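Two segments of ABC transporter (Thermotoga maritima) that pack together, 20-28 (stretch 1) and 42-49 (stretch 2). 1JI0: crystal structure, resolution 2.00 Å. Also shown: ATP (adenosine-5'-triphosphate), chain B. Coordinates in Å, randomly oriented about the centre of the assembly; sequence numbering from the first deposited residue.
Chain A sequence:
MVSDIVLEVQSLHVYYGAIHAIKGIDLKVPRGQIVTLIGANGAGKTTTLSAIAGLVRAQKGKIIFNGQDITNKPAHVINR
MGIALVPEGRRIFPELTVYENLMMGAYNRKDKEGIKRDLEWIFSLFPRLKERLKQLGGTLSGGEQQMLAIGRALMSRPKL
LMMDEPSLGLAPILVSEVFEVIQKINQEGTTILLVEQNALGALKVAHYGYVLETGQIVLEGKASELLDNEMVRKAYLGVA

Stretch 1, residues 20-28: HAIKGIDLK
Stretch 2 42-49: GAGKTTTL

A phosphate-binding loop and its helix can be seated on neighbouring strands largely by side-chain packing, with no direct hydrogen bond between them, while several polar groups of the loop and helix hydrogen-bond to ATP; this ABC transporter is an example. The axes of strand 20-23 and helix 45-49 approach to 8.2 Å, their N-to-C directions 70° apart. Register is marked by Ala-21 and Gly-44, their CA atoms 5.9 Å apart. Ala-21 (phi/psi -54/-57) points toward the helix, its CB 4.0 Å from Thr-47 CG2, while its carbonyl O lies 2.8 Å from the O of a water that is also 3.1 Å from Ala-43 O, a weaker contact; the water can donate to either, but has more acceptors in reach than protons. Ile-22 leaves sideways (-112/125), but its m,m rotamer brings CD1 to 3.3 Å from Gly-44 O and 3.4 Å from Thr-48 OG1. Gly-44 (115/18), the N-cap residue, has no CB; an ideal one would lie 2.8 Å from Ile-22 CD1. Thr-48, chi1 m, donates from OG1 to Gly-44 O (2.9 Å). The chain turns a corner at Gly-24 (80/62). Beyond it, extended Ile-25 (p,t) and Leu-27 (m,t) point toward the helix, Ile-25 CD1 lying 3.8 Å from Thr-48 OG1 and Leu-27 CD1 4.0 Å from Thr-48 CG2. Meanwhile Lys-45 NZ binds ATP O1B at 2.8 Å.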

# COMPACT_ATOMS: atom_id res chain seq x y z
N HIS A 20 17.72 0.42 -15.32
CA HIS A 20 18.16 0.37 -13.93
C HIS A 20 17.09 1.16 -13.18
O HIS A 20 17.28 2.33 -12.84
CB HIS A 20 19.52 1.06 -13.82
CG HIS A 20 20.12 1.00 -12.46
ND1 HIS A 20 21.26 1.71 -12.12
CD2 HIS A 20 19.77 0.31 -11.35
CE1 HIS A 20 21.58 1.45 -10.86
NE2 HIS A 20 20.68 0.61 -10.37
N ALA A 21 15.95 0.52 -12.95
CA ALA A 21 14.79 1.12 -12.30
C ALA A 21 15.05 1.78 -10.94
O ALA A 21 14.75 2.96 -10.76
CB ALA A 21 13.69 0.10 -12.17
N ILE A 22 15.57 1.01 -9.98
CA ILE A 22 15.85 1.55 -8.65
C ILE A 22 17.36 1.58 -8.48
O ILE A 22 18.02 0.56 -8.63
CB ILE A 22 15.22 0.67 -7.56
CG1 ILE A 22 13.72 0.49 -7.82
CG2 ILE A 22 15.42 1.33 -6.20
CD1 ILE A 22 12.93 1.79 -7.85
N LYS A 23 17.89 2.75 -8.15
CA LYS A 23 19.34 2.89 -8.00
C LYS A 23 19.88 3.12 -6.60
O LYS A 23 20.51 4.14 -6.34
CB LYS A 23 19.81 4.03 -8.90
CG LYS A 23 19.22 3.98 -10.30
CD LYS A 23 19.58 5.22 -11.09
CE LYS A 23 18.96 5.19 -12.47
NZ LYS A 23 19.25 6.45 -13.19
N GLY A 24 19.65 2.16 -5.70
CA GLY A 24 20.17 2.26 -4.34
C GLY A 24 19.39 3.14 -3.38
O GLY A 24 19.91 4.12 -2.87
N ILE A 25 18.13 2.80 -3.12
CA ILE A 25 17.32 3.60 -2.21
C ILE A 25 17.26 2.98 -0.82
O ILE A 25 17.46 1.78 -0.65
CB ILE A 25 15.88 3.75 -2.74
CG1 ILE A 25 15.24 2.36 -2.87
CG2 ILE A 25 15.89 4.49 -4.09
CD1 ILE A 25 13.76 2.41 -3.10
N ASP A 26 16.99 3.83 0.18
CA ASP A 26 16.85 3.40 1.58
C ASP A 26 15.49 3.89 2.06
O ASP A 26 15.10 5.01 1.77
CB ASP A 26 17.94 4.03 2.45
CG ASP A 26 19.34 3.68 1.99
OD1 ASP A 26 19.73 2.49 2.03
OD2 ASP A 26 20.07 4.62 1.59
N LEU A 27 14.77 3.05 2.79
CA LEU A 27 13.45 3.42 3.32
C LEU A 27 13.20 2.67 4.61
O LEU A 27 13.69 1.56 4.79
CB LEU A 27 12.32 3.00 2.39
CG LEU A 27 12.24 3.26 0.89
CD1 LEU A 27 11.16 2.33 0.32
CD2 LEU A 27 11.92 4.71 0.62
N LYS A 28 12.40 3.26 5.49
CA LYS A 28 12.02 2.62 6.74
C LYS A 28 10.54 2.88 6.94
O LYS A 28 10.07 3.99 6.68
CB LYS A 28 12.82 3.17 7.92
CG LYS A 28 14.28 2.77 7.90
CD LYS A 28 14.97 3.16 9.20
CE LYS A 28 16.46 2.89 9.13
NZ LYS A 28 17.14 3.36 10.37
N GLY A 42 6.66 6.64 -13.58
CA GLY A 42 7.91 6.12 -14.09
C GLY A 42 9.08 6.33 -13.15
O GLY A 42 10.23 6.06 -13.50
N ALA A 43 8.80 6.82 -11.95
CA ALA A 43 9.84 7.06 -10.96
C ALA A 43 10.38 5.75 -10.39
O ALA A 43 11.53 5.68 -9.95
CB ALA A 43 9.30 7.94 -9.84
N GLY A 44 9.55 4.71 -10.41
CA GLY A 44 9.97 3.42 -9.89
C GLY A 44 9.19 2.99 -8.66
O GLY A 44 9.61 2.11 -7.92
N LYS A 45 8.03 3.62 -8.45
CA LYS A 45 7.19 3.32 -7.29
C LYS A 45 6.67 1.88 -7.22
O LYS A 45 6.80 1.22 -6.19
CB LYS A 45 6.02 4.30 -7.24
CG LYS A 45 6.43 5.76 -7.12
CD LYS A 45 5.22 6.68 -7.01
CE LYS A 45 4.30 6.57 -8.22
NZ LYS A 45 4.99 6.96 -9.49
N THR A 46 6.06 1.40 -8.30
CA THR A 46 5.52 0.05 -8.36
C THR A 46 6.65 -0.97 -8.30
O THR A 46 6.50 -2.03 -7.70
CB THR A 46 4.72 -0.20 -9.67
OG1 THR A 46 3.53 0.59 -9.64
CG2 THR A 46 4.34 -1.67 -9.81
N THR A 47 7.77 -0.65 -8.92
CA THR A 47 8.92 -1.54 -8.92
C THR A 47 9.39 -1.73 -7.48
O THR A 47 9.70 -2.84 -7.07
CB THR A 47 10.07 -0.96 -9.78
OG1 THR A 47 9.63 -0.84 -11.14
CG2 THR A 47 11.29 -1.89 -9.74
N THR A 48 9.40 -0.64 -6.70
CA THR A 48 9.82 -0.74 -5.31
C THR A 48 8.94 -1.71 -4.55
O THR A 48 9.45 -2.59 -3.85
CB THR A 48 9.79 0.64 -4.61
OG1 THR A 48 10.72 1.51 -5.26
CG2 THR A 48 10.16 0.52 -3.14
N LEU A 49 7.62 -1.58 -4.70
CA LEU A 49 6.69 -2.47 -4.01
C LEU A 49 6.82 -3.90 -4.52
O LEU A 49 6.68 -4.86 -3.75
CB LEU A 49 5.24 -2.01 -4.22
CG LEU A 49 4.79 -0.65 -3.70
CD1 LEU A 49 3.29 -0.52 -3.91
CD2 LEU A 49 5.10 -0.51 -2.22
PG ATP B . 3.01 2.85 -11.49
O1G ATP B . 1.91 3.50 -12.23
O2G ATP B . 2.93 2.98 -10.02
O3G ATP B . 3.35 1.49 -12.03
PB ATP B . 5.78 3.78 -11.19
O1B ATP B . 6.33 5.18 -11.21
O2B ATP B . 5.73 3.08 -9.92
O3B ATP B . 4.28 3.80 -11.82
PA ATP B . 7.37 1.63 -12.40
O1A ATP B . 6.45 0.50 -12.28
O2A ATP B . 8.60 1.62 -11.56
O3A ATP B . 6.56 3.00 -12.27
O5' ATP B . 7.77 1.76 -13.90
C5' ATP B . 8.64 2.81 -14.35
C4' ATP B . 10.00 2.31 -14.69
O4' ATP B . 9.85 1.43 -15.85
C3' ATP B . 10.92 3.41 -15.14
O3' ATP B . 12.18 3.29 -14.46
C2' ATP B . 11.03 3.20 -16.63
O2' ATP B . 12.26 3.63 -17.19
C1' ATP B . 10.95 1.67 -16.73
N9 ATP B . 10.64 1.09 -18.09
C8 ATP B . 9.84 -0.00 -18.38
N7 ATP B . 9.75 -0.30 -19.65
C5 ATP B . 10.54 0.67 -20.25
C6 ATP B . 10.87 0.92 -21.62
N6 ATP B . 10.39 0.16 -22.58
N1 ATP B . 11.69 1.97 -21.91
C2 ATP B . 12.16 2.74 -20.92
N3 ATP B . 11.93 2.61 -19.60
C4 ATP B . 11.09 1.53 -19.32
O HOH W 1 12.96 4.41 -12.41